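Local structure of heptaprenyl diphosphate synthase (HEPPP synthase) subunit 1 family protein (Staphylococcus aureus, 5H9D) at residues C[23-28]-C[51-56]; C[57-62]-C[165-170]. The protein probably serves as the small subunit of heptaprenyl diphosphate synthase, the partner of a catalytic prenyltransferase chain in making the C35 isoprenoid diphosphate. One frame throughout, in Å; residues are numbered along the deposited sequence.

Both contacts are built on helix 43-65, which lends residues 51-56 to contact 1 and the next turns, 57-62, to contact 2. Their centres are about 10 Å apart, and they follow one another along the chain: contact 1 closes before contact 2 opens. In contact 1 the loop between helices 4-15 and 29-32 lies against the helix; in contact 2 the much later loop before helix 174-180 does so. The two also touch directly, since Arg56 packs on Lys167 and Ile25 on His57. Helix 43-65 thus brings early and late parts of this all-helical subunit together, while some of its residues meet the chain named farnesyl pyrophosphate synthetase.

Contact 1. Residues C[23-28]-C[51-56]; sequences ESININ and IDTSMR
Thr53 on helix 43-65 meets the loop 23-28 with both branches of its side chain. Its methyl CG2 lies 3.8 Å from CG2 of Ile25, the two side chains crossing at about a right angle, and it also faces the carbonyl oxygen of Asn26. The hydroxyl branch faces the other isoleucine, with Thr53 OG1 4.1 Å from CG2 of Ile27. Chi1 of -57° sets OG1 beside the backbone nitrogen of Thr53, where it hydrogen-bonds to the carbonyl oxygen of Leu49 one turn earlier. A threonine suits this place because its hydroxyl is satisfied by its own helix and its methyl can join the apolar packing. The isoleucines extend that packing beyond the helix: Ile25 reaches Ile73 and Ile77 of helix 70-88, and Ile27 reaches Leu8 of helix 4-15.

This is a loop packed against a helix in an all-helical fold of the terpenoid synthase clan. The loop ends at Asn28, the N-cap of helix 29-32, whose OD1 accepts a hydrogen bond from the backbone N of Leu31.

At the polar end Asn28 lies over one face of the Arg56 guanidinium: its CB is 3.5 Å from Arg56 NH1, and its ND2 stands above the plane toward the rim, 3.6 Å from Arg56 NH2. Amide and guanidinium are tilted 37° apart, and no hydrogen bond joins the segments. The guanidinium is held instead by Asp52, one turn earlier on the same helix, in an end-on salt bridge. Arg56 NH1 reaches Asp52 OD1 at 2.6 Å, nearly in the guanidinium plane but 42° above that of the carboxylate, and Arg56 NH2 reaches Asp52 OD2 at 2.9 Å. Two nitrogens gripping one carboxylate limit rotation of the guanidinium and keep its face turned to Asn28.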
loop_
_atom_site.group_PDB
_atom_site.type_symbol
_atom_site.label_atom_id
_atom_site.label_comp_id
_atom_site.label_asym_id
_atom_site.label_seq_id
_atom_site.Cartn_x
_atom_site.Cartn_y
_atom_site.Cartn_z
ATOM N N GLU C 23 11.868 -5.802 -13.897
ATOM C CA GLU C 23 13.128 -5.106 -14.180
ATOM C C GLU C 23 14.480 -5.632 -13.650
ATOM O O GLU C 23 15.144 -6.401 -14.358
ATOM C CB GLU C 23 12.992 -3.617 -13.829
ATOM C CG GLU C 23 13.915 -2.694 -14.641
ATOM C CD GLU C 23 13.172 -1.880 -15.700
ATOM O OE1 GLU C 23 12.334 -1.040 -15.315
ATOM O OE2 GLU C 23 13.423 -2.075 -16.911
ATOM N N SER C 24 14.901 -5.245 -12.438
ATOM C CA SER C 24 16.228 -5.670 -11.943
ATOM C C SER C 24 16.393 -6.095 -10.479
ATOM O O SER C 24 16.414 -7.281 -10.162
ATOM C CB SER C 24 17.252 -4.556 -12.203
ATOM O OG SER C 24 17.011 -3.864 -13.416
ATOM N N ILE C 25 16.582 -5.104 -9.610
ATOM C CA ILE C 25 16.770 -5.281 -8.163
ATOM C C ILE C 25 18.207 -5.540 -7.667
ATOM O O ILE C 25 18.561 -6.692 -7.435
ATOM C CB ILE C 25 15.905 -6.437 -7.585
ATOM C CG1 ILE C 25 14.442 -6.275 -7.976
ATOM C CG2 ILE C 25 15.986 -6.426 -6.073
ATOM C CD1 ILE C 25 13.569 -7.395 -7.506
ATOM N N ASN C 26 19.026 -4.495 -7.488
ATOM C CA ASN C 26 20.384 -4.677 -6.955
ATOM C C ASN C 26 20.228 -4.930 -5.456
ATOM O O ASN C 26 19.480 -4.235 -4.788
ATOM C CB ASN C 26 21.237 -3.423 -7.127
ATOM C CG ASN C 26 21.352 -2.978 -8.567
ATOM O OD1 ASN C 26 21.001 -3.709 -9.500
ATOM N ND2 ASN C 26 21.862 -1.766 -8.760
ATOM N N ILE C 27 20.939 -5.912 -4.918
ATOM C CA ILE C 27 20.820 -6.207 -3.498
ATOM C C ILE C 27 22.065 -5.891 -2.687
ATOM O O ILE C 27 22.577 -6.752 -1.998
ATOM C CB ILE C 27 20.459 -7.692 -3.267
ATOM C CG1 ILE C 27 19.143 -8.032 -3.968
ATOM C CG2 ILE C 27 20.305 -7.971 -1.776
ATOM C CD1 ILE C 27 18.691 -9.488 -3.777
ATOM N N ASN C 28 22.554 -4.662 -2.766
ATOM C CA ASN C 28 23.742 -4.238 -2.002
ATOM C C ASN C 28 24.423 -5.391 -1.256
ATOM O O ASN C 28 24.103 -5.674 -0.091
ATOM C CB ASN C 28 23.341 -3.143 -1.000
ATOM C CG ASN C 28 24.520 -2.595 -0.214
ATOM O OD1 ASN C 28 25.164 -3.314 0.547
ATOM N ND2 ASN C 28 24.803 -1.306 -0.391
ATOM N N ILE C 51 14.489 -3.947 3.684
ATOM C CA ILE C 51 14.012 -2.586 3.641
ATOM C C ILE C 51 15.029 -1.695 2.916
ATOM O O ILE C 51 14.655 -0.726 2.253
ATOM C CB ILE C 51 13.660 -2.061 5.053
ATOM C CG1 ILE C 51 12.959 -0.715 4.918
ATOM C CG2 ILE C 51 14.863 -1.957 5.917
ATOM C CD1 ILE C 51 11.633 -0.804 4.207
ATOM N N ASP C 52 16.305 -2.059 3.005
ATOM C CA ASP C 52 17.366 -1.329 2.331
ATOM C C ASP C 52 17.206 -1.550 0.820
ATOM O O ASP C 52 17.492 -0.658 -0.002
ATOM C CB ASP C 52 18.735 -1.854 2.810
ATOM C CG ASP C 52 19.930 -1.258 2.020
ATOM O OD1 ASP C 52 20.364 -1.877 1.024
ATOM O OD2 ASP C 52 20.442 -0.169 2.392
ATOM N N THR C 53 16.727 -2.744 0.464
ATOM C CA THR C 53 16.530 -3.131 -0.933
ATOM C C THR C 53 15.357 -2.410 -1.614
ATOM O O THR C 53 15.517 -1.819 -2.694
ATOM C CB THR C 53 16.321 -4.681 -1.062
ATOM O OG1 THR C 53 17.444 -5.369 -0.504
ATOM C CG2 THR C 53 16.188 -5.089 -2.507
ATOM N N SER C 54 14.177 -2.456 -1.009
ATOM C CA SER C 54 13.047 -1.786 -1.632
ATOM C C SER C 54 13.379 -0.307 -1.794
ATOM O O SER C 54 13.310 0.238 -2.909
ATOM C CB SER C 54 11.777 -1.980 -0.809
ATOM O OG SER C 54 11.991 -1.671 0.553
ATOM N N MET C 55 13.773 0.318 -0.685
ATOM C CA MET C 55 14.147 1.727 -0.657
ATOM C C MET C 55 15.115 2.124 -1.793
ATOM O O MET C 55 14.874 3.084 -2.527
ATOM C CB MET C 55 14.765 2.052 0.702
ATOM C CG MET C 55 13.812 1.938 1.907
ATOM S SD MET C 55 12.597 3.218 1.880
ATOM C CE MET C 55 11.178 2.381 1.078
ATOM N N ARG C 56 16.206 1.380 -1.958
ATOM C CA ARG C 56 17.157 1.704 -3.030
ATOM C C ARG C 56 16.573 1.409 -4.421
ATOM O O ARG C 56 16.977 2.030 -5.420
ATOM C CB ARG C 56 18.469 0.945 -2.836
ATOM C CG ARG C 56 19.479 1.226 -3.936
ATOM C CD ARG C 56 20.853 0.612 -3.676
ATOM N NE ARG C 56 21.358 0.939 -2.343
ATOM C CZ ARG C 56 21.209 0.152 -1.283
ATOM N NH1 ARG C 56 20.576 -1.011 -1.415
ATOM N NH2 ARG C 56 21.671 0.536 -0.094
#

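Contact 2. Residues C[57-62]-C[165-170]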
loop_
_atom_site.group_PDB
_atom_site.type_symbol
_atom_site.label_atom_id
_atom_site.label_comp_id
_atom_site.label_asym_id
_atom_site.label_seq_id
_atom_site.Cartn_x
_atom_site.Cartn_y
_atom_site.Cartn_z
ATOM N N HIS C 57 15.615 0.469 -4.478
ATOM C CA HIS C 57 14.972 0.110 -5.735
ATOM C C HIS C 57 14.056 1.218 -6.188
ATOM O O HIS C 57 14.081 1.605 -7.344
ATOM C CB HIS C 57 14.178 -1.179 -5.606
ATOM C CG HIS C 57 13.754 -1.755 -6.925
ATOM N ND1 HIS C 57 14.626 -1.909 -7.980
ATOM C CD2 HIS C 57 12.567 -2.247 -7.349
ATOM C CE1 HIS C 57 14.000 -2.472 -8.996
ATOM N NE2 HIS C 57 12.747 -2.688 -8.638
ATOM N N LEU C 58 13.263 1.748 -5.265
ATOM C CA LEU C 58 12.349 2.842 -5.591
ATOM C C LEU C 58 13.158 4.096 -5.894
ATOM O O LEU C 58 12.742 4.943 -6.687
ATOM C CB LEU C 58 11.357 3.093 -4.429
ATOM C CG LEU C 58 10.426 1.928 -4.023
ATOM C CD1 LEU C 58 9.935 2.119 -2.636
ATOM C CD2 LEU C 58 9.262 1.796 -4.975
ATOM N N ASP C 59 14.317 4.221 -5.265
ATOM C CA ASP C 59 15.152 5.381 -5.532
ATOM C C ASP C 59 15.515 5.363 -6.993
ATOM O O ASP C 59 15.281 6.324 -7.724
ATOM C CB ASP C 59 16.439 5.325 -4.730
ATOM C CG ASP C 59 16.336 6.057 -3.421
ATOM O OD1 ASP C 59 15.639 7.099 -3.400
ATOM O OD2 ASP C 59 16.960 5.602 -2.432
ATOM N N ASP C 60 16.075 4.228 -7.396
ATOM C CA ASP C 60 16.536 3.972 -8.755
ATOM C C ASP C 60 15.536 4.137 -9.876
ATOM O O ASP C 60 15.909 4.523 -10.973
ATOM C CB ASP C 60 17.135 2.567 -8.837
ATOM C CG ASP C 60 18.401 2.436 -8.014
ATOM O OD1 ASP C 60 19.086 3.475 -7.822
ATOM O OD2 ASP C 60 18.721 1.311 -7.569
ATOM N N ILE C 61 14.276 3.821 -9.617
ATOM C CA ILE C 61 13.251 3.936 -10.632
ATOM C C ILE C 61 13.252 5.304 -11.320
ATOM O O ILE C 61 13.101 5.393 -12.531
ATOM C CB ILE C 61 11.868 3.609 -10.007
ATOM C CG1 ILE C 61 11.761 2.083 -9.827
ATOM C CG2 ILE C 61 10.729 4.174 -10.859
ATOM C CD1 ILE C 61 10.749 1.645 -8.800
ATOM N N THR C 62 13.467 6.362 -10.557
ATOM C CA THR C 62 13.464 7.695 -11.129
ATOM C C THR C 62 14.818 8.105 -11.749
ATOM O O THR C 62 14.879 9.032 -12.563
ATOM C CB THR C 62 13.013 8.735 -10.058
ATOM O OG1 THR C 62 11.956 8.183 -9.261
ATOM C CG2 THR C 62 12.451 9.965 -10.717
ATOM N N PHE C 165 27.929 6.774 -6.816
ATOM C CA PHE C 165 26.882 7.765 -7.009
ATOM C C PHE C 165 25.581 7.196 -6.471
ATOM O O PHE C 165 25.019 6.251 -7.027
ATOM C CB PHE C 165 26.714 8.109 -8.480
ATOM C CG PHE C 165 26.015 9.427 -8.732
ATOM C CD1 PHE C 165 26.592 10.620 -8.330
ATOM C CD2 PHE C 165 24.819 9.476 -9.442
ATOM C CE1 PHE C 165 25.995 11.843 -8.637
ATOM C CE2 PHE C 165 24.217 10.699 -9.752
ATOM C CZ PHE C 165 24.811 11.883 -9.349
ATOM N N LYS C 166 25.146 7.801 -5.368
ATOM C CA LYS C 166 23.932 7.489 -4.620
ATOM C C LYS C 166 22.712 7.011 -5.377
ATOM O O LYS C 166 22.342 5.855 -5.266
ATOM C CB LYS C 166 23.522 8.717 -3.817
ATOM C CG LYS C 166 24.389 8.998 -2.613
ATOM C CD LYS C 166 25.874 8.917 -2.915
ATOM C CE LYS C 166 26.664 9.006 -1.618
ATOM N NZ LYS C 166 26.179 7.990 -0.636
ATOM N N LYS C 167 22.093 7.927 -6.118
ATOM C CA LYS C 167 20.863 7.710 -6.902
ATOM C C LYS C 167 19.908 8.695 -6.250
ATOM O O LYS C 167 19.111 9.354 -6.925
ATOM C CB LYS C 167 20.299 6.287 -6.770
ATOM C CG LYS C 167 19.638 6.011 -5.433
ATOM C CD LYS C 167 19.806 4.561 -5.010
ATOM C CE LYS C 167 19.222 4.330 -3.618
ATOM N NZ LYS C 167 19.781 5.236 -2.576
ATOM N N TYR C 168 19.996 8.783 -4.920
ATOM C CA TYR C 168 19.191 9.745 -4.187
ATOM C C TYR C 168 19.922 11.100 -4.272
ATOM O O TYR C 168 19.352 12.159 -3.959
ATOM C CB TYR C 168 18.952 9.306 -2.725
ATOM C CG TYR C 168 20.171 9.092 -1.856
ATOM C CD1 TYR C 168 20.578 7.814 -1.494
ATOM C CD2 TYR C 168 20.913 10.169 -1.397
ATOM C CE1 TYR C 168 21.697 7.617 -0.702
ATOM C CE2 TYR C 168 22.037 9.990 -0.605
ATOM C CZ TYR C 168 22.436 8.713 -0.261
ATOM O OH TYR C 168 23.606 8.545 0.463
ATOM N N ASN C 169 21.180 11.057 -4.718
ATOM C CA ASN C 169 21.965 12.273 -4.902
ATOM C C ASN C 169 21.754 12.741 -6.364
ATOM O O ASN C 169 22.380 13.688 -6.823
ATOM C CB ASN C 169 23.463 12.028 -4.591
ATOM C CG ASN C 169 23.907 12.604 -3.211
ATOM O OD1 ASN C 169 24.375 11.866 -2.339
ATOM N ND2 ASN C 169 23.777 13.922 -3.032
ATOM N N GLN C 170 20.838 12.080 -7.072
ATOM C CA GLN C 170 20.490 12.408 -8.466
ATOM C C GLN C 170 20.468 13.912 -8.831
ATOM O O GLN C 170 21.044 14.306 -9.832
ATOM C CB GLN C 170 19.124 11.757 -8.832
ATOM C CG GLN C 170 18.013 12.737 -9.309
ATOM C CD GLN C 170 16.592 12.117 -9.411
ATOM O OE1 GLN C 170 15.909 11.873 -8.401
ATOM N NE2 GLN C 170 16.150 11.874 -10.641
HETATM O O HOH W 1 15.998 9.262 -7.131
#
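Lys167, with the most surface covered, lays its long side chain across Asp59 at about a right angle and ends in a salt bridge with it. Its NZ is 2.8 Å from Asp59 OD2, though the hydrogen bond is weak and the position of OD2 is itself uncertain. Chi1 of 73° places CG of Lys167 between its backbone nitrogen and carbonyl carbon, and the chain then bends at chi2 and again at chi4. Its methylenes pass over CB of Asp59 and beside the carboxylate of Asp60, whose OD1 remains 5.6 Å from Lys167 NZ. A lysine fits here because its aliphatic length can pack on the helix while its charge is carried to the far end. The ammonium also lies at the edge of the Tyr168 ring, near the ring plane.

Asp59 points from helix 43-65 toward the loop. Its OD2 has a second partner, Lys108 of helix 91-112, so a single carboxylate draws in two lysines. Asp59 OD1 faces CB of Tyr168 at 4.0 Å, while the hydroxyl, at the far end of the ring, hydrogen-bonds to Glu129.

Gln170 closes the other end. A water lies 2.9 Å from Gln170 OE1 and 3.1 Å from the carbonyl oxygen of Asp59, in position to bridge loop and helix, although it has more acceptors nearby than protons to give. Gln170 NE2 sits 3.7 Å from Thr62 O, while OE1 is also weakly bonded to Thr104 of the farnesyl pyrophosphate synthetase chain, which places this corner at the subunit interface. The lysine's aliphatic stem and one less certain salt bridge thus join loop to helix together; if OD2 is placed correctly, two lysines nearby would be expected to favour the ionised form of Asp59.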